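Local coordinates for lipoprotein (PDB 3U6G), which is of unknown function but folds as an immunoglobulin-like beta domain and probably belongs with the calcium-binding lipoproteins resembling PLAT/LH2 and C2 domains, at residues T7-I12 with Y95-E100; I14-D19 with A54-A59; G30-G35 with N68-T73; P37-N42 with C64-A69. All coordinates share one frame; numbering follows the deposited sequence.

Contact 1: T7-I12 with Y95-E100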
loop_
_atom_site.group_PDB
_atom_site.type_symbol
_atom_site.label_atom_id
_atom_site.label_comp_id
_atom_site.label_asym_id
_atom_site.label_seq_id
_atom_site.Cartn_x
_atom_site.Cartn_y
_atom_site.Cartn_z
ATOM N N THR A 7 -9.407 -12.194 11.446
ATOM C CA THR A 7 -10.152 -12.444 10.235
ATOM C C THR A 7 -11.539 -11.819 10.393
ATOM O O THR A 7 -12.136 -11.876 11.470
ATOM C CB THR A 7 -10.205 -13.943 9.954
ATOM O OG1 THR A 7 -8.863 -14.428 9.758
ATOM C CG2 THR A 7 -11.045 -14.229 8.727
ATOM N N GLY A 8 -12.011 -11.160 9.339
ATOM C CA GLY A 8 -13.318 -10.533 9.345
ATOM C C GLY A 8 -13.431 -9.552 8.208
ATOM O O GLY A 8 -12.629 -9.586 7.280
ATOM N N ILE A 9 -14.435 -8.684 8.269
ATOM C CA ILE A 9 -14.571 -7.632 7.271
ATOM C C ILE A 9 -13.680 -6.463 7.693
ATOM O O ILE A 9 -13.921 -5.808 8.704
ATOM C CB ILE A 9 -16.036 -7.190 7.062
ATOM C CG1 ILE A 9 -16.875 -8.345 6.499
ATOM C CG2 ILE A 9 -16.097 -5.999 6.105
ATOM C CD1 ILE A 9 -18.366 -8.021 6.377
ATOM N N HIS A 10 -12.611 -6.261 6.925
ATOM C CA HIS A 10 -11.717 -5.130 7.136
ATOM C C HIS A 10 -12.223 -3.968 6.305
ATOM O O HIS A 10 -12.742 -4.154 5.188
ATOM C CB HIS A 10 -10.280 -5.489 6.744
ATOM C CG HIS A 10 -9.680 -6.522 7.630
ATOM N ND1 HIS A 10 -8.542 -6.302 8.375
ATOM C CD2 HIS A 10 -10.115 -7.759 7.961
ATOM C CE1 HIS A 10 -8.300 -7.360 9.122
ATOM N NE2 HIS A 10 -9.242 -8.259 8.889
ATOM N N LYS A 11 -12.068 -2.762 6.845
ATOM C CA LYS A 11 -12.552 -1.578 6.163
ATOM C C LYS A 11 -11.636 -0.400 6.407
ATOM O O LYS A 11 -11.104 -0.252 7.505
ATOM C CB LYS A 11 -13.968 -1.247 6.664
ATOM C CG LYS A 11 -14.603 -0.033 6.004
ATOM C CD LYS A 11 -16.116 -0.002 6.145
ATOM C CE LYS A 11 -16.547 0.203 7.554
ATOM N NZ LYS A 11 -18.037 0.426 7.604
ATOM N N ILE A 12 -11.517 0.455 5.390
ATOM C CA ILE A 12 -10.870 1.747 5.504
ATOM C C ILE A 12 -11.841 2.828 5.072
ATOM O O ILE A 12 -12.463 2.733 4.032
ATOM C CB ILE A 12 -9.618 1.820 4.589
ATOM C CG1 ILE A 12 -8.538 0.860 5.088
ATOM C CG2 ILE A 12 -9.085 3.258 4.462
ATOM C CD1 ILE A 12 -7.763 1.321 6.288
ATOM N N TYR A 95 -10.984 -0.425 10.335
ATOM C CA TYR A 95 -11.930 -1.215 11.117
ATOM C C TYR A 95 -11.803 -2.693 10.810
ATOM O O TYR A 95 -11.429 -3.084 9.702
ATOM C CB TYR A 95 -13.383 -0.848 10.802
ATOM C CG TYR A 95 -13.730 0.613 10.760
ATOM C CD1 TYR A 95 -13.406 1.377 9.658
ATOM C CD2 TYR A 95 -14.436 1.218 11.809
ATOM C CE1 TYR A 95 -13.738 2.703 9.590
ATOM C CE2 TYR A 95 -14.780 2.563 11.738
ATOM C CZ TYR A 95 -14.417 3.302 10.624
ATOM O OH TYR A 95 -14.730 4.643 10.492
ATOM N N ILE A 96 -12.167 -3.513 11.788
ATOM C CA ILE A 96 -12.475 -4.907 11.561
ATOM C C ILE A 96 -13.845 -5.186 12.179
ATOM O O ILE A 96 -14.058 -4.954 13.381
ATOM C CB ILE A 96 -11.422 -5.865 12.185
ATOM C CG1 ILE A 96 -10.016 -5.521 11.691
ATOM C CG2 ILE A 96 -11.747 -7.339 11.863
ATOM C CD1 ILE A 96 -8.934 -6.367 12.318
ATOM N N ASP A 97 -14.781 -5.657 11.358
ATOM C CA ASP A 97 -16.160 -5.921 11.807
ATOM C C ASP A 97 -16.727 -4.736 12.598
ATOM O O ASP A 97 -17.304 -4.911 13.672
ATOM C CB ASP A 97 -16.222 -7.192 12.649
ATOM C CG ASP A 97 -15.845 -8.433 11.863
ATOM O OD1 ASP A 97 -16.096 -8.490 10.638
ATOM O OD2 ASP A 97 -15.311 -9.362 12.495
ATOM N N ASP A 98 -16.555 -3.538 12.041
ATOM C CA ASP A 98 -17.101 -2.277 12.584
ATOM C C ASP A 98 -16.421 -1.739 13.830
ATOM O O ASP A 98 -16.766 -0.653 14.281
ATOM C CB ASP A 98 -18.614 -2.353 12.851
ATOM C CG ASP A 98 -19.426 -2.766 11.622
ATOM O OD1 ASP A 98 -19.173 -2.243 10.520
ATOM O OD2 ASP A 98 -20.349 -3.596 11.773
ATOM N N LYS A 99 -15.435 -2.457 14.360
ATOM C CA LYS A 99 -14.634 -1.952 15.461
ATOM C C LYS A 99 -13.434 -1.190 14.895
ATOM O O LYS A 99 -12.727 -1.697 14.025
ATOM C CB LYS A 99 -14.139 -3.096 16.334
ATOM C CG LYS A 99 -13.296 -2.654 17.519
ATOM C CD LYS A 99 -12.872 -3.833 18.379
ATOM C CE LYS A 99 -11.993 -3.409 19.550
ATOM N NZ LYS A 99 -11.703 -4.560 20.456
ATOM N N GLU A 100 -13.205 0.022 15.400
ATOM C CA GLU A 100 -12.070 0.814 14.977
ATOM C C GLU A 100 -10.814 0.199 15.557
ATOM O O GLU A 100 -10.732 -0.004 16.770
ATOM C CB GLU A 100 -12.212 2.275 15.420
ATOM C CG GLU A 100 -10.974 3.106 15.104
ATOM C CD GLU A 100 -11.127 4.585 15.406
ATOM O OE1 GLU A 100 -12.246 5.138 15.305
ATOM O OE2 GLU A 100 -10.101 5.202 15.717
HETATM O O HOH W 1 -14.833 -11.880 12.231
HETATM O O HOH W 2 -15.526 -3.401 9.286
HETATM O O HOH W 3 -18.165 0.134 10.178
#
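His-10 and Ile-96 project together from one face of the antiparallel ladder that pairs strand 10-18 with strand 87-96 in this immunoglobulin-like fold, the isoleucine alongside the ring. Their backbones form a non-hydrogen-bonded pair. CG1 of Ile-96 lies over one face of the imidazole, offset toward the rim and 3.8 Å from the ring centroid of His-10, a CH-pi contact. CD1 of the same isoleucine reaches to 3.4 Å from CE1 of His-10. The ring is fixed at both nitrogens, ND1 to OG1 of Thr-123 and NE2 to the carbonyl of Gln-6. An alanine at His-10 would probably leave CG1 and CD1 of Ile-96 beside a gap and rob Thr-123 OG1 and Gln-6 O of their ring partner.

The next pair, Lys-11 and Tyr-95, is hydrogen-bonded and sits on the other face. Here the lysine chain passes over the tyrosine ring, and the bend at chi3 (67°) sets CE above one face, 4.0 Å from CD1 of Tyr-95. Lys-11 O meets the edge of that ring in its plane and accepts Tyr-95 N at 2.8 Å.

Where the hairpin turns, a type I' turn from Ile-96 to Lys-99, a side chain joins the ladder: Asp-97 OD1 takes Ile-9 N at 2.9 Å, approached from above the carboxylate plane. Asp-97 N returns a bond to Ile-9 O, 2.8 Å long. Further out, Lys-11 NZ and Asp-98 OD1 are 4.1 Å apart, too far for a salt bridge, but one water accepts from NZ and donates to OD1, 2.6 Å from each.

Contact 2: I14-D19 with A54-A59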
loop_
_atom_site.group_PDB
_atom_site.type_symbol
_atom_site.label_atom_id
_atom_site.label_comp_id
_atom_site.label_asym_id
_atom_site.label_seq_id
_atom_site.Cartn_x
_atom_site.Cartn_y
_atom_site.Cartn_z
ATOM N N ILE A 14 -11.861 7.029 4.452
ATOM C CA ILE A 14 -11.052 8.240 4.325
ATOM C C ILE A 14 -11.962 9.451 4.216
ATOM O O ILE A 14 -12.925 9.448 3.442
ATOM C CB ILE A 14 -10.126 8.186 3.082
ATOM C CG1 ILE A 14 -9.243 6.936 3.147
ATOM C CG2 ILE A 14 -9.288 9.443 3.001
ATOM C CD1 ILE A 14 -8.507 6.617 1.876
ATOM N N GLN A 15 -11.666 10.474 5.015
ATOM C CA GLN A 15 -12.389 11.746 4.936
ATOM C C GLN A 15 -11.391 12.882 4.817
ATOM O O GLN A 15 -10.376 12.870 5.479
ATOM C CB GLN A 15 -13.220 11.973 6.191
ATOM C CG GLN A 15 -14.323 10.956 6.399
ATOM C CD GLN A 15 -15.220 11.293 7.573
ATOM O OE1 GLN A 15 -14.756 11.436 8.703
ATOM N NE2 GLN A 15 -16.518 11.417 7.311
ATOM N N GLN A 16 -11.694 13.880 3.999
ATOM C CA GLN A 16 -10.825 15.046 3.907
ATOM C C GLN A 16 -11.635 16.304 4.119
ATOM O O GLN A 16 -12.834 16.305 3.881
ATOM C CB GLN A 16 -10.113 15.106 2.553
ATOM C CG GLN A 16 -11.049 15.155 1.356
ATOM C CD GLN A 16 -10.348 15.587 0.091
ATOM O OE1 GLN A 16 -9.197 16.036 0.124
ATOM N NE2 GLN A 16 -11.034 15.443 -1.046
ATOM N N SER A 17 -10.946 17.358 4.563
ATOM C CA SER A 17 -11.541 18.674 4.780
ATOM C C SER A 17 -10.470 19.746 4.635
ATOM O O SER A 17 -9.276 19.477 4.808
ATOM C CB SER A 17 -12.178 18.751 6.173
ATOM O OG SER A 17 -11.250 18.412 7.196
ATOM N N GLY A 18 -10.891 20.955 4.292
ATOM C CA GLY A 18 -10.003 22.111 4.225
ATOM C C GLY A 18 -10.037 22.691 2.831
ATOM O O GLY A 18 -11.059 22.640 2.159
ATOM N N ASP A 19 -8.890 23.211 2.402
ATOM C CA ASP A 19 -8.732 23.771 1.070
ATOM C C ASP A 19 -8.464 22.619 0.081
ATOM O O ASP A 19 -7.378 22.512 -0.490
ATOM C CB ASP A 19 -7.592 24.801 1.092
ATOM C CG ASP A 19 -7.826 25.901 2.131
ATOM O OD1 ASP A 19 -8.951 26.433 2.166
ATOM O OD2 ASP A 19 -6.903 26.218 2.918
ATOM N N ALA A 54 -7.085 5.391 -5.963
ATOM C CA ALA A 54 -8.003 6.443 -6.339
ATOM C C ALA A 54 -7.452 7.772 -5.879
ATOM O O ALA A 54 -6.780 7.850 -4.867
ATOM C CB ALA A 54 -9.396 6.192 -5.703
ATOM N N GLN A 55 -7.708 8.811 -6.658
ATOM C CA GLN A 55 -7.567 10.151 -6.146
ATOM C C GLN A 55 -8.841 10.460 -5.340
ATOM O O GLN A 55 -9.956 10.177 -5.779
ATOM C CB GLN A 55 -7.364 11.151 -7.273
ATOM C CG GLN A 55 -7.020 12.527 -6.730
ATOM C CD GLN A 55 -7.071 13.607 -7.768
ATOM O OE1 GLN A 55 -6.055 14.242 -8.057
ATOM N NE2 GLN A 55 -8.257 13.835 -8.339
ATOM N N ILE A 56 -8.674 11.044 -4.159
ATOM C CA ILE A 56 -9.806 11.345 -3.281
ATOM C C ILE A 56 -10.390 12.675 -3.761
ATOM O O ILE A 56 -9.710 13.694 -3.747
ATOM C CB ILE A 56 -9.360 11.475 -1.802
ATOM C CG1 ILE A 56 -8.615 10.219 -1.325
ATOM C CG2 ILE A 56 -10.553 11.750 -0.899
ATOM C CD1 ILE A 56 -9.416 8.963 -1.410
ATOM N N ARG A 57 -11.628 12.664 -4.238
ATOM C CA ARG A 57 -12.223 13.894 -4.767
ATOM C C ARG A 57 -13.595 14.175 -4.210
ATOM O O ARG A 57 -14.320 15.040 -4.718
ATOM C CB ARG A 57 -12.273 13.860 -6.290
ATOM C CG ARG A 57 -13.196 12.828 -6.904
ATOM C CD ARG A 57 -13.298 13.104 -8.395
ATOM N NE ARG A 57 -13.428 11.889 -9.193
ATOM C CZ ARG A 57 -13.213 11.821 -10.506
ATOM N NH1 ARG A 57 -12.844 12.898 -11.196
ATOM N NH2 ARG A 57 -13.359 10.663 -11.134
ATOM N N THR A 58 -13.960 13.431 -3.177
ATOM C CA THR A 58 -15.215 13.635 -2.493
ATOM C C THR A 58 -14.879 13.813 -1.016
ATOM O O THR A 58 -13.711 13.668 -0.623
ATOM C CB THR A 58 -16.162 12.433 -2.719
ATOM O OG1 THR A 58 -15.533 11.227 -2.270
ATOM C CG2 THR A 58 -16.506 12.288 -4.206
ATOM N N ALA A 59 -15.884 14.143 -0.207
ATOM C CA ALA A 59 -15.674 14.267 1.236
ATOM C C ALA A 59 -15.336 12.932 1.928
ATOM O O ALA A 59 -14.536 12.930 2.864
ATOM C CB ALA A 59 -16.884 14.912 1.910
#
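With chi1 at 59°, CG of Gln-16 lies between its own backbone N and carbonyl carbon, and beyond CG the chain is extended, carrying the amide across to Thr-58 and Ile-56. NE2 gives a hydrogen bond of 3.2 Å to Thr-58 O. The carbonyl lies close to the plane of the glutamine amide, whereas the N-H reaches it from above the carbonyl's own plane. Gln-16 and Ile-56 run alongside each other with their ends pointing opposite ways, NE2 of the glutamine 3.7 Å from CG2 of Ile-56.

The backbone adds a second bond, from Gln-16 N to Ala-59 O at 3.2 Å. The same oxygen is met by CA of Gln-15 in a C-H...O contact. Deeper in, the CD1 methyls of Ile-14 and Ile-56 touch at 4.1 Å, among Val-25, Val-27 and Met-61. An alanine in place of Gln-16 would probably leave Thr-58 O without this donor and take away the amide that lies against Ile-56 CG2.

The contact thus ties strand 10-18 of the immunoglobulin-like fold to the loop between strands 52-55 and 60-65. Backbone N and side-chain NE2 of one residue, Gln-16, satisfy the successive carbonyls of Ala-59 and Thr-58, with the isoleucine methyl contact buried beside them.

Contact 3: G30-G35 with N68-T73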
loop_
_atom_site.group_PDB
_atom_site.type_symbol
_atom_site.label_atom_id
_atom_site.label_comp_id
_atom_site.label_asym_id
_atom_site.label_seq_id
_atom_site.Cartn_x
_atom_site.Cartn_y
_atom_site.Cartn_z
ATOM N N GLY A 30 -5.076 -2.209 -0.326
ATOM C CA GLY A 30 -5.067 -3.624 -0.577
ATOM C C GLY A 30 -5.193 -4.387 0.713
ATOM O O GLY A 30 -5.095 -3.836 1.800
ATOM N N GLY A 31 -5.387 -5.683 0.606
ATOM C CA GLY A 31 -5.402 -6.541 1.782
ATOM C C GLY A 31 -5.003 -7.945 1.410
ATOM O O GLY A 31 -4.610 -8.212 0.265
ATOM N N ALA A 32 -5.127 -8.845 2.378
ATOM C CA ALA A 32 -4.786 -10.230 2.167
ATOM C C ALA A 32 -5.728 -11.152 2.890
ATOM O O ALA A 32 -6.196 -10.844 3.984
ATOM C CB ALA A 32 -3.363 -10.496 2.665
ATOM N N ASP A 33 -5.985 -12.284 2.256
ATOM C CA ASP A 33 -6.565 -13.437 2.917
ATOM C C ASP A 33 -5.602 -14.624 2.751
ATOM O O ASP A 33 -4.503 -14.477 2.193
ATOM C CB ASP A 33 -8.012 -13.691 2.451
ATOM C CG ASP A 33 -8.133 -14.045 0.982
ATOM O OD1 ASP A 33 -7.292 -14.810 0.452
ATOM O OD2 ASP A 33 -9.096 -13.572 0.328
ATOM N N LYS A 34 -5.986 -15.787 3.273
ATOM C CA LYS A 34 -5.064 -16.919 3.308
ATOM C C LYS A 34 -4.704 -17.455 1.911
ATOM O O LYS A 34 -3.736 -18.205 1.771
ATOM C CB LYS A 34 -5.615 -18.046 4.196
ATOM C CG LYS A 34 -5.507 -17.795 5.707
ATOM C CD LYS A 34 -4.077 -17.989 6.226
ATOM C CE LYS A 34 -4.015 -18.157 7.735
ATOM N NZ LYS A 34 -4.902 -17.223 8.473
ATOM N N GLY A 35 -5.468 -17.062 0.889
ATOM C CA GLY A 35 -5.225 -17.489 -0.479
ATOM C C GLY A 35 -4.661 -16.478 -1.457
ATOM O O GLY A 35 -4.359 -16.829 -2.587
ATOM N N ASN A 68 -13.113 -12.880 4.783
ATOM C CA ASN A 68 -11.966 -13.779 4.880
ATOM C C ASN A 68 -10.644 -13.054 5.082
ATOM O O ASN A 68 -9.629 -13.697 5.320
ATOM C CB ASN A 68 -11.854 -14.643 3.626
ATOM C CG ASN A 68 -13.090 -15.471 3.373
ATOM O OD1 ASN A 68 -13.743 -15.941 4.313
ATOM N ND2 ASN A 68 -13.444 -15.628 2.093
ATOM N N ALA A 69 -10.648 -11.734 4.979
ATOM C CA ALA A 69 -9.405 -10.983 5.059
ATOM C C ALA A 69 -8.858 -10.980 6.468
ATOM O O ALA A 69 -9.627 -11.026 7.434
ATOM C CB ALA A 69 -9.610 -9.559 4.562
ATOM N N PHE A 70 -7.524 -10.947 6.588
ATOM C CA PHE A 70 -6.894 -10.813 7.906
ATOM C C PHE A 70 -6.055 -9.555 8.020
ATOM O O PHE A 70 -5.500 -9.293 9.073
ATOM C CB PHE A 70 -6.096 -12.059 8.306
ATOM C CG PHE A 70 -4.993 -12.417 7.354
ATOM C CD1 PHE A 70 -3.847 -11.640 7.293
ATOM C CD2 PHE A 70 -5.094 -13.515 6.512
ATOM C CE1 PHE A 70 -2.810 -11.958 6.431
ATOM C CE2 PHE A 70 -4.050 -13.835 5.656
ATOM C CZ PHE A 70 -2.931 -13.037 5.592
ATOM N N PHE A 71 -6.013 -8.748 6.960
ATOM C CA PHE A 71 -5.186 -7.566 6.886
ATOM C C PHE A 71 -5.662 -6.674 5.756
ATOM O O PHE A 71 -6.054 -7.167 4.705
ATOM C CB PHE A 71 -3.753 -7.990 6.605
ATOM C CG PHE A 71 -2.757 -6.861 6.545
ATOM C CD1 PHE A 71 -2.478 -6.090 7.662
ATOM C CD2 PHE A 71 -2.052 -6.616 5.377
ATOM C CE1 PHE A 71 -1.541 -5.058 7.617
ATOM C CE2 PHE A 71 -1.096 -5.585 5.317
ATOM C CZ PHE A 71 -0.838 -4.814 6.450
HETATM N N MSE A 72 -5.606 -5.359 5.982
HETATM C CA MSE A 72 -5.918 -4.362 4.977
HETATM C C MSE A 72 -5.045 -3.144 5.260
HETATM O O MSE A 72 -4.780 -2.828 6.411
HETATM C CB MSE A 72 -7.414 -3.990 4.983
HETATM C CG MSE A 72 -8.014 -3.244 3.679
HETATM SE SE MSE A 72 -9.721 -2.709 4.060
HETATM C CE MSE A 72 -10.256 -2.447 2.233
ATOM N N THR A 73 -4.580 -2.511 4.193
ATOM C CA THR A 73 -3.662 -1.364 4.245
ATOM C C THR A 73 -4.112 -0.250 3.332
ATOM O O THR A 73 -4.688 -0.523 2.274
ATOM C CB THR A 73 -2.270 -1.750 3.709
ATOM O OG1 THR A 73 -2.386 -2.301 2.381
ATOM C CG2 THR A 73 -1.621 -2.752 4.615
HETATM O O HOH W 4 -11.547 -14.739 0.027
HETATM O O HOH W 5 -8.308 -16.046 5.117
#
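Gly-30 and Thr-73 pair in the antiparallel ladder between strands 24-33 and 71-80 of the immunoglobulin-like fold, near its end at Asp-33, their short segments running at 169° to each other. It is a hydrogen-bonded pair, Thr-73 N giving to Gly-30 O at 2.8 Å, nearly along the C=O axis. At the following pair the backbones close in, with CA of Gly-31 only 3.9 Å from CA of Met-72. A beta carbon on Gly-31 would run into Phe-71 O.

Past this point the register slips by one residue, so that Ala-32 faces both Phe-70 and Phe-71, as in a beta bulge. Ala-32 N donates to Phe-71 O, while Ala-32 O accepts Phe-70 N at 2.9 Å. The Phe-70 ring folds back because its CG lies between the backbone N and the carbonyl carbon (chi1 59°). Ala-32 O then stands over the centre of one ring face, 3.8 Å above the plane, and the alanine CB touches CZ of Phe-70 at 3.9 Å. Ser-77 of the second subunit packs on both Ala-32 and Phe-70, placing this corner at the dimer contact.

At the turn, Asp-33 OD1 accepts Gly-35 N at 2.9 Å, an Asx turn, and OD2 is joined through a water to ND2 of Asn-68. A second water links Lys-34 N to Asn-68 O. Hydrogen bonding therefore passes from direct backbone pairs in the buried ladder to water bridges at its end, while Ala-32 O, set against the Phe-70 ring, is satisfied by the N-H of Phe-70, with a C-H...O contact from Ala-69 CA besides.

Contact 4: P37-N42 with C64-A69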
loop_
_atom_site.group_PDB
_atom_site.type_symbol
_atom_site.label_atom_id
_atom_site.label_comp_id
_atom_site.label_asym_id
_atom_site.label_seq_id
_atom_site.Cartn_x
_atom_site.Cartn_y
_atom_site.Cartn_z
ATOM N N PRO A 37 -4.310 -11.842 -2.502
ATOM C CA PRO A 37 -4.803 -10.493 -2.276
ATOM C C PRO A 37 -6.306 -10.492 -2.026
ATOM O O PRO A 37 -7.050 -11.270 -2.628
ATOM C CB PRO A 37 -4.422 -9.750 -3.560
ATOM C CG PRO A 37 -3.224 -10.496 -4.099
ATOM C CD PRO A 37 -3.474 -11.938 -3.719
ATOM N N ALA A 38 -6.724 -9.659 -1.091
ATOM C CA ALA A 38 -8.126 -9.591 -0.690
ATOM C C ALA A 38 -9.002 -8.966 -1.764
ATOM O O ALA A 38 -8.616 -8.004 -2.426
ATOM C CB ALA A 38 -8.262 -8.784 0.597
ATOM N N LYS A 39 -10.198 -9.515 -1.919
ATOM C CA LYS A 39 -11.200 -8.871 -2.759
ATOM C C LYS A 39 -11.679 -7.605 -2.052
ATOM O O LYS A 39 -11.828 -7.567 -0.812
ATOM C CB LYS A 39 -12.355 -9.820 -3.074
ATOM C CG LYS A 39 -11.986 -10.859 -4.129
ATOM C CD LYS A 39 -13.031 -11.931 -4.243
ATOM C CE LYS A 39 -12.688 -12.913 -5.350
ATOM N NZ LYS A 39 -12.623 -12.268 -6.711
ATOM N N LEU A 40 -11.894 -6.557 -2.848
ATOM C CA LEU A 40 -12.230 -5.240 -2.337
ATOM C C LEU A 40 -13.576 -4.770 -2.905
ATOM O O LEU A 40 -13.901 -5.052 -4.051
ATOM C CB LEU A 40 -11.142 -4.226 -2.737
ATOM C CG LEU A 40 -9.710 -4.567 -2.311
ATOM C CD1 LEU A 40 -8.715 -3.585 -2.955
ATOM C CD2 LEU A 40 -9.542 -4.628 -0.803
ATOM N N TYR A 41 -14.285 -3.981 -2.108
ATOM C CA TYR A 41 -15.632 -3.525 -2.393
ATOM C C TYR A 41 -15.723 -2.047 -2.020
ATOM O O TYR A 41 -15.107 -1.614 -1.049
ATOM C CB TYR A 41 -16.654 -4.331 -1.581
ATOM C CG TYR A 41 -16.576 -5.821 -1.850
ATOM C CD1 TYR A 41 -15.653 -6.605 -1.195
ATOM C CD2 TYR A 41 -17.407 -6.437 -2.771
ATOM C CE1 TYR A 41 -15.553 -7.962 -1.435
ATOM C CE2 TYR A 41 -17.317 -7.805 -3.030
ATOM C CZ TYR A 41 -16.380 -8.556 -2.349
ATOM O OH TYR A 41 -16.255 -9.892 -2.568
ATOM N N ASN A 42 -16.506 -1.290 -2.785
ATOM C CA ASN A 42 -16.708 0.133 -2.520
ATOM C C ASN A 42 -17.805 0.401 -1.484
ATOM O O ASN A 42 -18.327 -0.524 -0.872
ATOM C CB ASN A 42 -16.946 0.884 -3.846
ATOM C CG ASN A 42 -18.299 0.598 -4.474
ATOM O OD1 ASN A 42 -19.197 0.032 -3.849
ATOM N ND2 ASN A 42 -18.456 1.020 -5.728
ATOM N N CYS A 64 -13.905 -1.909 1.639
ATOM C CA CYS A 64 -13.869 -3.031 2.561
ATOM C C CYS A 64 -13.588 -4.322 1.840
ATOM O O CYS A 64 -13.623 -4.382 0.601
ATOM C CB CYS A 64 -15.183 -3.150 3.354
ATOM S SG CYS A 64 -16.605 -3.635 2.351
ATOM N N THR A 65 -13.309 -5.342 2.637
ATOM C CA THR A 65 -13.008 -6.667 2.140
ATOM C C THR A 65 -14.227 -7.577 2.316
ATOM O O THR A 65 -15.251 -7.164 2.864
ATOM C CB THR A 65 -11.820 -7.279 2.919
ATOM O OG1 THR A 65 -12.210 -7.519 4.277
ATOM C CG2 THR A 65 -10.579 -6.372 2.870
ATOM N N ASN A 66 -14.107 -8.815 1.845
ATOM C CA ASN A 66 -14.995 -9.865 2.288
ATOM C C ASN A 66 -14.569 -10.318 3.681
ATOM O O ASN A 66 -13.595 -9.803 4.256
ATOM C CB ASN A 66 -15.079 -11.023 1.275
ATOM C CG ASN A 66 -13.812 -11.883 1.206
ATOM O OD1 ASN A 66 -13.017 -11.933 2.148
ATOM N ND2 ASN A 66 -13.639 -12.592 0.072
ATOM N N GLY A 67 -15.297 -11.282 4.235
ATOM C CA GLY A 67 -15.063 -11.698 5.609
ATOM C C GLY A 67 -13.900 -12.634 5.833
ATOM O O GLY A 67 -13.730 -13.153 6.948
ATOM N N ASN A 68 -13.113 -12.880 4.783
ATOM C CA ASN A 68 -11.966 -13.779 4.880
ATOM C C ASN A 68 -10.644 -13.054 5.082
ATOM O O ASN A 68 -9.629 -13.697 5.320
ATOM C CB ASN A 68 -11.854 -14.643 3.626
ATOM C CG ASN A 68 -13.090 -15.471 3.373
ATOM O OD1 ASN A 68 -13.743 -15.941 4.313
ATOM N ND2 ASN A 68 -13.444 -15.628 2.093
ATOM N N ALA A 69 -10.648 -11.734 4.979
ATOM C CA ALA A 69 -9.405 -10.983 5.059
ATOM C C ALA A 69 -8.858 -10.980 6.468
ATOM O O ALA A 69 -9.627 -11.026 7.434
ATOM C CB ALA A 69 -9.610 -9.559 4.562
HETATM O O HOH W 6 -15.627 -12.607 -2.006
#
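Cys-64 O takes one hydrogen bond and two weaker contacts from the other strand. Tyr-41 N donates to it at 2.8 Å, in a bond bent to 138° at the hydrogen; CA of Leu-40 makes a C-H...O contact; and the Tyr-41 ring turns its edge to it, CD1 at 3.5 Å with the oxygen in the ring plane. The pair is closed by the return bond, Cys-64 N to Tyr-41 O at 3.0 Å. CG of Tyr-41 is anti to its carbonyl carbon (chi1 -58°), beside the backbone N, and CD1 and CE1 of the ring lie near Thr-65 and Asn-66. On the same face, SG of Cys-64 packs against CB of Tyr-41 at 4.0 Å.

In the immunoglobulin-like fold this is where strand 36-41, only weakly bonded here, lies antiparallel to the end of strand 60-65. On the other face CG2 of Thr-65 rests 4.0 Å from CB of Ala-38 and also meets CD2 of Leu-40, with Met-72 alongside. Thr-65 OG1 is turned to the polar work, donating to Asn-66 O and also bonded to His-10 N of the next strand.

Asn-66 begins a type I turn to Ala-69. Its OD1 accepts Asn-68 N at 2.8 Å, from above the amide plane, an Asx turn. The Asn-66 side chain crosses Tyr-41 obliquely, ring and amide planes 40° apart, with CB against CE1 of the ring. A single water spans the two tips, 2.8 Å from Tyr-41 OH and accepting from Asn-66 ND2 at 2.9 Å.

How the contacts relate
Contacts 1, 3 and 4 cluster at one end of the domain, with centres 7 to 11 Å apart, whereas contact 2 lies on the other side of the chain's centre, 21 to 25 Å from them. Strand 10-18 spans the gap, serving contact 1 with its start and contact 2 with its end. Contacts 3 and 4 share Asn-68 and Ala-69 and are tied by Gly-31 O to Ala-38 N; contact 1 joins them through Gly-8 and His-10. Along the chain, contact 1 encloses the other three, and contact 2 alternates with contacts 3 and 4. Distant parts of the sequence thus interlock in one all-beta domain, and contacts 2 and 3, with one residue of contact 4, also meet the second subunit.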